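Long-range contacts in glucose-1-phosphate thymidylyltransferase (Bacillus anthracis, PDB 4ECM), which catalyses the transfer of a thymidylyl group from dTTP to glucose 1-phosphate, giving dTDP-glucose and pyrophosphate, probably the first step towards dTDP-L-rhamnose: residues Ala169-Arg174 against Ser188-Thr193; Leu156-Asp161 against Asn235-Trp240; Gly194-Asp199 against Asp221-Tyr226. One frame throughout, in Å; residues are numbered along the deposited sequence.

Interaction 1 of 3, residues Ala169-Arg174 against Ser188-Thr193; sequences ANIQNR and SSYAVT. With DAU (2'deoxy-thymidine-5'-diphospho-alpha-D-glucose), chain B.
The hydroxyl of S188 is gripped from two directions: OG donates to A169 O across the contact at 2.6 Å, and it accepts from Y190 N at 3.1 Å, which closes an ST turn at the start of strand 190-198. This turn leads the chain into an antiparallel pairing with strand 167-172 in the mixed sheet of the nucleotidyl transferase fold. The hydroxyl approaches the A169 carbonyl from a direction tilted 31° from its plane. With chi1 at 76°, OG lies between the backbone N and the carbonyl carbon of its own residue, a placement from which it reaches both partners. The other bond across the segments, almost straight, runs from A169 N to Y190 O at 2.9 Å. One residue, A169, thus gives both its backbone N-H and its carbonyl to the S188-Y190 turn.

Beyond these bonds the contact is apolar. The Y190 ring crosses the I171 side chain at about a right angle, and I171 CD1 sits over one face of it, 3.7 Å from the centroid and 15° off the ring normal, a CH-pi contact. The methyl is displaced towards the CD2-CE2 rim. The CG1-CD1 branch thus covers the ring, while Y234 and L157 also touch I171. Around A169, the CB methyl packs against V192 CG2 at 3.9 Å and lies near Y190 CB. V192 belongs to the nucleotide-sugar pocket, but through its backbone: its side chain packs on L157 and I179 of the neighbouring strands, while its carbonyl faces the sugar. There the glucose hydroxyl O4 of DAU donates to V192 O at 2.7 Å.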
loop_
_atom_site.group_PDB
_atom_site.type_symbol
_atom_site.label_atom_id
_atom_site.label_comp_id
_atom_site.label_asym_id
_atom_site.label_seq_id
_atom_site.Cartn_x
_atom_site.Cartn_y
_atom_site.Cartn_z
ATOM N N ALA A 169 -36.059 -2.348 -19.040
ATOM C CA ALA A 169 -36.431 -2.594 -20.427
ATOM C C ALA A 169 -37.938 -2.628 -20.574
ATOM O O ALA A 169 -38.632 -3.354 -19.857
ATOM C CB ALA A 169 -35.831 -3.914 -20.921
ATOM N N ASN A 170 -38.427 -1.829 -21.511
ATOM C CA ASN A 170 -39.838 -1.776 -21.844
ATOM C C ASN A 170 -40.017 -2.787 -22.952
ATOM O O ASN A 170 -39.615 -2.545 -24.096
ATOM C CB ASN A 170 -40.217 -0.366 -22.315
ATOM C CG ASN A 170 -41.687 -0.251 -22.758
ATOM O OD1 ASN A 170 -42.472 -1.189 -22.617
ATOM N ND2 ASN A 170 -42.049 0.913 -23.301
ATOM N N ILE A 171 -40.576 -3.941 -22.606
ATOM C CA ILE A 171 -40.779 -5.019 -23.567
ATOM C C ILE A 171 -42.231 -5.149 -24.010
ATOM O O ILE A 171 -43.128 -5.276 -23.190
ATOM C CB ILE A 171 -40.342 -6.369 -22.982
ATOM C CG1 ILE A 171 -38.847 -6.333 -22.644
ATOM C CG2 ILE A 171 -40.637 -7.512 -23.978
ATOM C CD1 ILE A 171 -38.342 -7.627 -22.121
ATOM N N GLN A 172 -42.443 -5.102 -25.314
ATOM C CA GLN A 172 -43.764 -5.289 -25.889
ATOM C C GLN A 172 -43.674 -6.275 -27.042
ATOM O O GLN A 172 -42.830 -6.115 -27.930
ATOM C CB GLN A 172 -44.360 -3.967 -26.361
ATOM C CG GLN A 172 -44.608 -2.998 -25.227
ATOM C CD GLN A 172 -45.338 -1.755 -25.671
ATOM O OE1 GLN A 172 -45.703 -1.611 -26.836
ATOM N NE2 GLN A 172 -45.553 -0.844 -24.743
ATOM N N ASN A 173 -44.532 -7.296 -27.013
ATOM C CA ASN A 173 -44.568 -8.325 -28.051
ATOM C C ASN A 173 -43.182 -8.934 -28.297
ATOM O O ASN A 173 -42.756 -9.141 -29.441
ATOM C CB ASN A 173 -45.207 -7.749 -29.316
ATOM C CG ASN A 173 -46.626 -7.243 -29.049
ATOM O OD1 ASN A 173 -47.495 -8.002 -28.598
ATOM N ND2 ASN A 173 -46.856 -5.955 -29.295
ATOM N N ARG A 174 -42.491 -9.203 -27.195
ATOM C CA ARG A 174 -41.163 -9.806 -27.203
ATOM C C ARG A 174 -40.095 -8.953 -27.892
ATOM O O ARG A 174 -39.109 -9.484 -28.401
ATOM C CB ARG A 174 -41.219 -11.227 -27.792
ATOM C CG ARG A 174 -42.157 -12.164 -27.018
ATOM C CD ARG A 174 -42.086 -13.600 -27.528
ATOM N NE ARG A 174 -42.564 -13.707 -28.905
ATOM C CZ ARG A 174 -43.828 -13.939 -29.257
ATOM N NH1 ARG A 174 -44.145 -14.014 -30.543
ATOM N NH2 ARG A 174 -44.779 -14.099 -28.335
ATOM N N SER A 188 -41.854 -1.679 -16.560
ATOM C CA SER A 188 -41.875 -3.118 -16.335
ATOM C C SER A 188 -40.982 -3.438 -15.156
ATOM O O SER A 188 -40.441 -2.534 -14.537
ATOM C CB SER A 188 -41.294 -3.833 -17.559
ATOM O OG SER A 188 -39.867 -3.707 -17.579
ATOM N N SER A 189 -40.802 -4.728 -14.873
ATOM C CA SER A 189 -39.877 -5.159 -13.828
ATOM C C SER A 189 -38.625 -5.847 -14.426
ATOM O O SER A 189 -37.877 -6.529 -13.712
ATOM C CB SER A 189 -40.582 -6.065 -12.816
ATOM O OG SER A 189 -41.061 -7.225 -13.435
ATOM N N TYR A 190 -38.393 -5.643 -15.723
ATOM C CA TYR A 190 -37.213 -6.207 -16.385
ATOM C C TYR A 190 -35.981 -5.327 -16.214
ATOM O O TYR A 190 -35.829 -4.344 -16.922
ATOM C CB TYR A 190 -37.446 -6.374 -17.882
ATOM C CG TYR A 190 -38.488 -7.405 -18.270
ATOM C CD1 TYR A 190 -38.245 -8.776 -18.124
ATOM C CD2 TYR A 190 -39.691 -7.010 -18.848
ATOM C CE1 TYR A 190 -39.218 -9.733 -18.514
ATOM C CE2 TYR A 190 -40.656 -7.944 -19.241
ATOM C CZ TYR A 190 -40.425 -9.296 -19.075
ATOM O OH TYR A 190 -41.412 -10.188 -19.494
ATOM N N ALA A 191 -35.107 -5.677 -15.274
ATOM C CA ALA A 191 -33.873 -4.938 -15.066
ATOM C C ALA A 191 -32.847 -5.336 -16.109
ATOM O O ALA A 191 -32.684 -6.522 -16.399
ATOM C CB ALA A 191 -33.310 -5.211 -13.660
ATOM N N VAL A 192 -32.163 -4.349 -16.686
ATOM C CA VAL A 192 -31.090 -4.611 -17.645
ATOM C C VAL A 192 -29.832 -4.753 -16.784
ATOM O O VAL A 192 -29.308 -3.769 -16.243
ATOM C CB VAL A 192 -30.952 -3.485 -18.696
ATOM C CG1 VAL A 192 -29.799 -3.775 -19.671
ATOM C CG2 VAL A 192 -32.245 -3.317 -19.466
ATOM N N THR A 193 -29.372 -5.987 -16.638
ATOM C CA THR A 193 -28.234 -6.283 -15.787
ATOM C C THR A 193 -26.949 -5.701 -16.323
ATOM O O THR A 193 -26.878 -5.292 -17.480
ATOM C CB THR A 193 -28.004 -7.784 -15.652
ATOM O OG1 THR A 193 -27.624 -8.317 -16.923
ATOM C CG2 THR A 193 -29.257 -8.474 -15.144
HETATM O O6 DAU B . -26.310 -3.340 -11.498
HETATM C C6 DAU B . -27.028 -3.163 -12.720
HETATM C C5 DAU B . -27.175 -1.677 -13.016
HETATM O O5 DAU B . -25.866 -1.115 -13.033
HETATM C C4 DAU B . -27.892 -1.431 -14.348
HETATM O O4 DAU B . -29.229 -1.914 -14.301
HETATM C C3 DAU B . -27.925 0.049 -14.721
HETATM O O3 DAU B . -28.500 0.183 -16.038
HETATM C C2 DAU B . -26.489 0.585 -14.688
HETATM O O2 DAU B . -26.462 2.005 -14.926
HETATM C C1 DAU B . -25.818 0.281 -13.354
HETATM O O1 DAU B . -26.459 1.034 -12.331
HETATM P P2 DAU B . -25.693 1.373 -10.950
HETATM O O3P DAU B . -25.649 0.160 -10.051
HETATM O O4P DAU B . -26.255 2.677 -10.457
HETATM O OPP DAU B . -24.174 1.604 -11.455
HETATM P P DAU B . -22.978 1.953 -10.439
HETATM O O1P DAU B . -23.243 1.281 -9.113
HETATM O O2P DAU B . -22.729 3.416 -10.509
HETATM O "O5'" DAU B . -21.725 1.183 -11.102
HETATM C "C5'" DAU B . -21.682 -0.228 -11.063
HETATM C "C4'" DAU B . -20.299 -0.820 -11.331
HETATM O "O4'" DAU B . -19.589 -0.188 -12.395
HETATM C "C3'" DAU B . -19.404 -0.816 -10.111
HETATM O "O3'" DAU B . -18.980 -2.172 -9.945
HETATM C "C2'" DAU B . -18.235 0.074 -10.456
HETATM C "C1'" DAU B . -18.300 0.207 -11.971
HETATM N N11 DAU B . -18.173 1.572 -12.507
HETATM C C61 DAU B . -19.109 2.549 -12.080
HETATM C C51 DAU B . -18.859 3.894 -12.265
HETATM C C5A DAU B . -19.914 4.918 -11.904
HETATM C C21 DAU B . -16.901 2.009 -12.923
HETATM O O21 DAU B . -15.989 1.083 -13.254
HETATM N N31 DAU B . -16.622 3.321 -13.121
HETATM C C41 DAU B . -17.533 4.280 -12.809
HETATM O O41 DAU B . -17.232 5.585 -12.993
#

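Interaction 2 of 3, residues Leu156-Asp161 against Asn235-Trp240; sequences LLQSVD and NEMSGW
A parallel pairing of strands 153-159 and 232-236 forms this part of the mixed central sheet, with L156 bridged to N235 and L157 to E236. Two backbone bonds hold it: L157 N donates to N235 O at 2.8 Å, and M237 N to L157 O at 2.9 Å. Both are nearly straight; the N-H and the carbonyl of L157 are both taken up by the N235-M237 backbone, M237 lying just beyond the strand. The N235 carbonyl also receives a CA-H...O contact from L156 CA.

On the face carrying L156 and N235, the M237 side chain runs extended beyond CG and crosses L156 at about a right angle. Its terminal methyl does the touching: CE lies 3.4 Å from L156 CD1, a close fit for two methyl groups, and 3.5 Å from L156 CB. Y142 of helix 140-147 touches L156, N235 and M237, covering this face. L156 CD2 reaches N235 CB, whereas the N235 amide is engaged elsewhere, OD1 with K154 NZ and ND2 with E145 OE1. On the other face L157 packs on A169 and I171 of strand 167-172.

Past E236 the chain leaves the strand and turns past the Q158 side chain. The latter, bent at chi2 (-76°), crosses M237 at roughly a right angle, with Q158 CG 4.1 Å from M237 SD.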
loop_
_atom_site.group_PDB
_atom_site.type_symbol
_atom_site.label_atom_id
_atom_site.label_comp_id
_atom_site.label_asym_id
_atom_site.label_seq_id
_atom_site.Cartn_x
_atom_site.Cartn_y
_atom_site.Cartn_z
ATOM N N LEU A 156 -28.694 -8.679 -21.072
ATOM C CA LEU A 156 -29.259 -9.795 -20.319
ATOM C C LEU A 156 -30.182 -9.223 -19.257
ATOM O O LEU A 156 -29.781 -8.343 -18.491
ATOM C CB LEU A 156 -28.151 -10.622 -19.677
ATOM C CG LEU A 156 -27.068 -11.133 -20.637
ATOM C CD1 LEU A 156 -26.058 -12.048 -19.899
ATOM C CD2 LEU A 156 -27.678 -11.855 -21.842
ATOM N N LEU A 157 -31.410 -9.738 -19.209
ATOM C CA LEU A 157 -32.453 -9.207 -18.329
ATOM C C LEU A 157 -32.792 -10.094 -17.138
ATOM O O LEU A 157 -32.687 -11.325 -17.199
ATOM C CB LEU A 157 -33.748 -8.981 -19.118
ATOM C CG LEU A 157 -33.666 -8.179 -20.426
ATOM C CD1 LEU A 157 -35.073 -8.027 -21.038
ATOM C CD2 LEU A 157 -33.007 -6.829 -20.192
ATOM N N GLN A 158 -33.195 -9.433 -16.055
ATOM C CA GLN A 158 -33.654 -10.093 -14.848
ATOM C C GLN A 158 -34.896 -9.417 -14.340
ATOM O O GLN A 158 -34.919 -8.205 -14.170
ATOM C CB GLN A 158 -32.618 -10.024 -13.739
ATOM C CG GLN A 158 -31.695 -11.192 -13.708
ATOM C CD GLN A 158 -32.345 -12.453 -13.121
ATOM O OE1 GLN A 158 -31.930 -13.554 -13.415
ATOM N NE2 GLN A 158 -33.331 -12.275 -12.283
ATOM N N SER A 159 -35.932 -10.210 -14.096
ATOM C CA SER A 159 -37.166 -9.696 -13.530
ATOM C C SER A 159 -36.871 -9.471 -12.055
ATOM O O SER A 159 -36.364 -10.368 -11.390
ATOM C CB SER A 159 -38.303 -10.692 -13.712
ATOM O OG SER A 159 -39.511 -10.148 -13.209
ATOM N N VAL A 160 -37.131 -8.266 -11.562
ATOM C CA VAL A 160 -36.846 -7.923 -10.164
ATOM C C VAL A 160 -38.008 -7.252 -9.449
ATOM O O VAL A 160 -38.931 -6.728 -10.083
ATOM C CB VAL A 160 -35.611 -6.974 -10.060
ATOM C CG1 VAL A 160 -34.330 -7.643 -10.644
ATOM C CG2 VAL A 160 -35.877 -5.640 -10.754
ATOM N N ASP A 161 -37.930 -7.258 -8.118
ATOM C CA ASP A 161 -38.950 -6.675 -7.257
ATOM C C ASP A 161 -38.873 -5.152 -7.181
ATOM O O ASP A 161 -39.884 -4.473 -6.943
ATOM C CB ASP A 161 -38.806 -7.238 -5.829
ATOM C CG ASP A 161 -39.032 -8.736 -5.766
ATOM O OD1 ASP A 161 -39.866 -9.254 -6.551
ATOM O OD2 ASP A 161 -38.378 -9.398 -4.927
ATOM N N ASN A 235 -31.755 -11.460 -23.876
ATOM C CA ASN A 235 -32.093 -12.749 -23.321
ATOM C C ASN A 235 -32.462 -12.563 -21.862
ATOM O O ASN A 235 -31.869 -11.743 -21.164
ATOM C CB ASN A 235 -30.932 -13.735 -23.388
ATOM C CG ASN A 235 -30.462 -13.999 -24.786
ATOM O OD1 ASN A 235 -29.803 -13.157 -25.399
ATOM N ND2 ASN A 235 -30.728 -15.205 -25.279
ATOM N N GLU A 236 -33.448 -13.321 -21.410
ATOM C CA GLU A 236 -33.825 -13.313 -20.024
ATOM C C GLU A 236 -32.976 -14.361 -19.346
ATOM O O GLU A 236 -32.876 -15.478 -19.826
ATOM C CB GLU A 236 -35.296 -13.665 -19.861
ATOM C CG GLU A 236 -36.232 -12.693 -20.546
ATOM C CD GLU A 236 -37.705 -13.001 -20.264
ATOM O OE1 GLU A 236 -38.059 -13.261 -19.084
ATOM O OE2 GLU A 236 -38.499 -12.948 -21.229
ATOM N N MET A 237 -32.361 -13.994 -18.237
ATOM C CA MET A 237 -31.519 -14.907 -17.483
ATOM C C MET A 237 -32.357 -15.903 -16.734
ATOM O O MET A 237 -33.520 -15.642 -16.455
ATOM C CB MET A 237 -30.672 -14.148 -16.460
ATOM C CG MET A 237 -29.510 -13.362 -17.065
ATOM S SD MET A 237 -28.504 -12.633 -15.764
ATOM C CE MET A 237 -27.078 -12.145 -16.702
ATOM N N SER A 238 -31.785 -17.073 -16.438
ATOM C CA SER A 238 -32.535 -18.175 -15.796
ATOM C C SER A 238 -32.394 -18.340 -14.273
ATOM O O SER A 238 -33.356 -18.717 -13.609
ATOM C CB SER A 238 -32.156 -19.493 -16.466
ATOM O OG SER A 238 -30.752 -19.652 -16.479
ATOM N N GLY A 239 -31.209 -18.085 -13.724
ATOM C CA GLY A 239 -30.994 -18.251 -12.287
ATOM C C GLY A 239 -31.058 -16.944 -11.523
ATOM O O GLY A 239 -31.710 -15.994 -11.965
ATOM N N TRP A 240 -30.341 -16.866 -10.403
ATOM C CA TRP A 240 -30.357 -15.658 -9.614
ATOM C C TRP A 240 -29.316 -14.642 -10.047
ATOM O O TRP A 240 -28.322 -14.959 -10.725
ATOM C CB TRP A 240 -30.211 -15.977 -8.113
ATOM C CG TRP A 240 -28.999 -16.777 -7.730
ATOM C CD1 TRP A 240 -28.949 -18.128 -7.513
ATOM C CD2 TRP A 240 -27.677 -16.285 -7.472
ATOM N NE1 TRP A 240 -27.681 -18.507 -7.159
ATOM C CE2 TRP A 240 -26.878 -17.398 -7.125
ATOM C CE3 TRP A 240 -27.089 -15.019 -7.504
ATOM C CZ2 TRP A 240 -25.521 -17.281 -6.822
ATOM C CZ3 TRP A 240 -25.742 -14.902 -7.202
ATOM C CH2 TRP A 240 -24.972 -16.025 -6.861
#

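Interaction 3 of 3, residues Gly194-Asp199 against Asp221-Tyr226; sequences GIYLYD and DINNWY
Y198 and Y226 lie with their ring planes only 10° apart but are displaced along each other, centroids 5.5 Å apart, so that the rings barely overlap. The closest approach of the two rings is Y198 CD1 to Y226 CE2, 3.4 Å. Each hydroxyl reaches the opposite segment. Y198 OH donates to N223 OD1 at 2.6 Å, tilted from the amide plane, although the N223 amide and the Y198 ring are nearly coplanar. Y226 OH donates to D199 OD1 at 2.7 Å, meeting that oxygen on its anti side, somewhat out of the carboxylate plane. A chi1 of 64° sets the D199 carboxylate between its backbone N and carbonyl carbon; there OD1 also caps K201 N and OD2 accepts from G152 N, so the group is fixed at both oxygens. I222 CG2 meets Y198 near its hydroxyl, and the N223 amide nitrogen approaches CE1 of Y196, a residue that also borders bound DAU, at 3.5 Å. The buried layer packs helix 219-228 on strand 190-198, the axes of the two short segments 42° apart, an alpha/beta arrangement characteristic of the Rossmann-like nucleotidyl transferase fold.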
loop_
_atom_site.group_PDB
_atom_site.type_symbol
_atom_site.label_atom_id
_atom_site.label_comp_id
_atom_site.label_asym_id
_atom_site.label_seq_id
_atom_site.Cartn_x
_atom_site.Cartn_y
_atom_site.Cartn_z
ATOM N N GLY A 194 -25.923 -5.711 -15.464
ATOM C CA GLY A 194 -24.609 -5.200 -15.793
ATOM C C GLY A 194 -23.693 -6.186 -16.506
ATOM O O GLY A 194 -22.499 -6.272 -16.184
ATOM N N ILE A 195 -24.251 -6.938 -17.453
ATOM C CA ILE A 195 -23.482 -7.862 -18.274
ATOM C C ILE A 195 -23.856 -7.489 -19.683
ATOM O O ILE A 195 -24.996 -7.697 -20.092
ATOM C CB ILE A 195 -23.816 -9.341 -18.048
ATOM C CG1 ILE A 195 -23.637 -9.749 -16.580
ATOM C CG2 ILE A 195 -22.902 -10.217 -18.931
ATOM C CD1 ILE A 195 -24.697 -9.250 -15.648
ATOM N N TYR A 196 -22.908 -6.906 -20.409
ATOM C CA TYR A 196 -23.150 -6.393 -21.746
ATOM C C TYR A 196 -22.257 -7.063 -22.793
ATOM O O TYR A 196 -21.068 -7.302 -22.559
ATOM C CB TYR A 196 -22.872 -4.882 -21.758
ATOM C CG TYR A 196 -23.554 -4.139 -20.635
ATOM C CD1 TYR A 196 -24.919 -3.895 -20.663
ATOM C CD2 TYR A 196 -22.838 -3.680 -19.546
ATOM C CE1 TYR A 196 -25.547 -3.227 -19.626
ATOM C CE2 TYR A 196 -23.461 -3.001 -18.509
ATOM C CZ TYR A 196 -24.808 -2.780 -18.554
ATOM O OH TYR A 196 -25.420 -2.119 -17.513
ATOM N N LEU A 197 -22.838 -7.374 -23.948
ATOM C CA LEU A 197 -22.075 -7.949 -25.030
ATOM C C LEU A 197 -22.141 -6.945 -26.167
ATOM O O LEU A 197 -23.241 -6.602 -26.620
ATOM C CB LEU A 197 -22.589 -9.335 -25.433
ATOM C CG LEU A 197 -22.584 -10.407 -24.320
ATOM C CD1 LEU A 197 -23.838 -10.296 -23.436
ATOM C CD2 LEU A 197 -22.505 -11.799 -24.874
ATOM N N TYR A 198 -20.970 -6.452 -26.595
ATOM C CA TYR A 198 -20.870 -5.413 -27.649
ATOM C C TYR A 198 -19.891 -5.728 -28.780
ATOM O O TYR A 198 -18.931 -6.486 -28.599
ATOM C CB TYR A 198 -20.381 -4.082 -27.065
ATOM C CG TYR A 198 -21.255 -3.428 -26.022
ATOM C CD1 TYR A 198 -22.575 -3.110 -26.300
ATOM C CD2 TYR A 198 -20.737 -3.050 -24.795
ATOM C CE1 TYR A 198 -23.384 -2.493 -25.365
ATOM C CE2 TYR A 198 -21.544 -2.407 -23.834
ATOM C CZ TYR A 198 -22.870 -2.139 -24.133
ATOM O OH TYR A 198 -23.693 -1.516 -23.219
ATOM N N ASP A 199 -20.152 -5.146 -29.956
ATOM C CA ASP A 199 -19.196 -5.211 -31.040
ATOM C C ASP A 199 -18.340 -3.945 -30.893
ATOM O O ASP A 199 -18.626 -3.086 -30.059
ATOM C CB ASP A 199 -19.841 -5.355 -32.433
ATOM C CG ASP A 199 -20.691 -4.159 -32.852
ATOM O OD1 ASP A 199 -20.693 -3.120 -32.172
ATOM O OD2 ASP A 199 -21.360 -4.277 -33.903
ATOM N N ASP A 221 -27.770 4.823 -22.468
ATOM C CA ASP A 221 -27.744 5.577 -23.742
ATOM C C ASP A 221 -27.106 4.754 -24.861
ATOM O O ASP A 221 -27.573 4.773 -26.011
ATOM C CB ASP A 221 -27.003 6.898 -23.575
ATOM C CG ASP A 221 -27.686 7.822 -22.588
ATOM O OD1 ASP A 221 -28.916 7.674 -22.369
ATOM O OD2 ASP A 221 -26.999 8.702 -22.032
ATOM N N ILE A 222 -26.047 4.031 -24.523
ATOM C CA ILE A 222 -25.369 3.161 -25.474
ATOM C C ILE A 222 -26.300 2.036 -25.911
ATOM O O ILE A 222 -26.419 1.732 -27.104
ATOM C CB ILE A 222 -24.106 2.546 -24.858
ATOM C CG1 ILE A 222 -23.026 3.609 -24.692
ATOM C CG2 ILE A 222 -23.579 1.387 -25.717
ATOM C CD1 ILE A 222 -21.826 3.116 -23.860
ATOM N N ASN A 223 -26.962 1.410 -24.943
ATOM C CA ASN A 223 -27.891 0.329 -25.263
ATOM C C ASN A 223 -29.046 0.825 -26.150
ATOM O O ASN A 223 -29.437 0.134 -27.095
ATOM C CB ASN A 223 -28.340 -0.378 -23.984
ATOM C CG ASN A 223 -27.171 -1.047 -23.278
ATOM O OD1 ASN A 223 -26.222 -1.467 -23.942
ATOM N ND2 ASN A 223 -27.221 -1.149 -21.938
ATOM N N ASN A 224 -29.548 2.029 -25.884
ATOM C CA ASN A 224 -30.609 2.606 -26.717
ATOM C C ASN A 224 -30.118 2.952 -28.147
ATOM O O ASN A 224 -30.884 2.856 -29.103
ATOM C CB ASN A 224 -31.254 3.835 -26.041
ATOM C CG ASN A 224 -32.295 3.456 -24.976
ATOM O OD1 ASN A 224 -33.027 2.487 -25.141
ATOM N ND2 ASN A 224 -32.388 4.254 -23.909
ATOM N N TRP A 225 -28.850 3.353 -28.286
ATOM C CA TRP A 225 -28.260 3.663 -29.601
ATOM C C TRP A 225 -28.283 2.403 -30.453
ATOM O O TRP A 225 -28.755 2.417 -31.592
ATOM C CB TRP A 225 -26.827 4.223 -29.448
ATOM C CG TRP A 225 -26.070 4.404 -30.744
ATOM C CD1 TRP A 225 -26.292 5.357 -31.701
ATOM C CD2 TRP A 225 -24.943 3.621 -31.209
ATOM N NE1 TRP A 225 -25.398 5.204 -32.733
ATOM C CE2 TRP A 225 -24.558 4.151 -32.462
ATOM C CE3 TRP A 225 -24.229 2.519 -30.690
ATOM C CZ2 TRP A 225 -23.481 3.622 -33.211
ATOM C CZ3 TRP A 225 -23.169 1.994 -31.433
ATOM C CH2 TRP A 225 -22.814 2.544 -32.689
ATOM N N TYR A 226 -27.790 1.299 -29.901
ATOM C CA TYR A 226 -27.848 0.021 -30.617
ATOM C C TYR A 226 -29.291 -0.394 -30.919
ATOM O O TYR A 226 -29.568 -0.945 -31.980
ATOM C CB TYR A 226 -27.207 -1.089 -29.814
ATOM C CG TYR A 226 -25.699 -1.206 -29.876
ATOM C CD1 TYR A 226 -25.074 -1.780 -30.982
ATOM C CD2 TYR A 226 -24.910 -0.843 -28.798
ATOM C CE1 TYR A 226 -23.700 -1.952 -31.024
ATOM C CE2 TYR A 226 -23.526 -1.013 -28.824
ATOM C CZ TYR A 226 -22.927 -1.568 -29.937
ATOM O OH TYR A 226 -21.557 -1.754 -29.959
#

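From the N terminus, strand 153-159 supplies the first segment, L156-D161, whose partner N235-W240 comes last, so interaction 2 closes the longest loop and encloses the other two. Within it, interaction 1 joins strand 167-172 to the start of strand 190-198; the strand turns a corner at G194 and continues into interaction 3, which brings helix 219-228 back onto it. Interactions 1 and 3 follow in series without crossing. Strand 153-159 lies between 190-198 and 232-236 in the sheet, and T193 OG1 and A191 N bond to L156 O and Q158 O, linking interactions 1 and 2. I195 packs on L156 and M237, joining interactions 2 and 3.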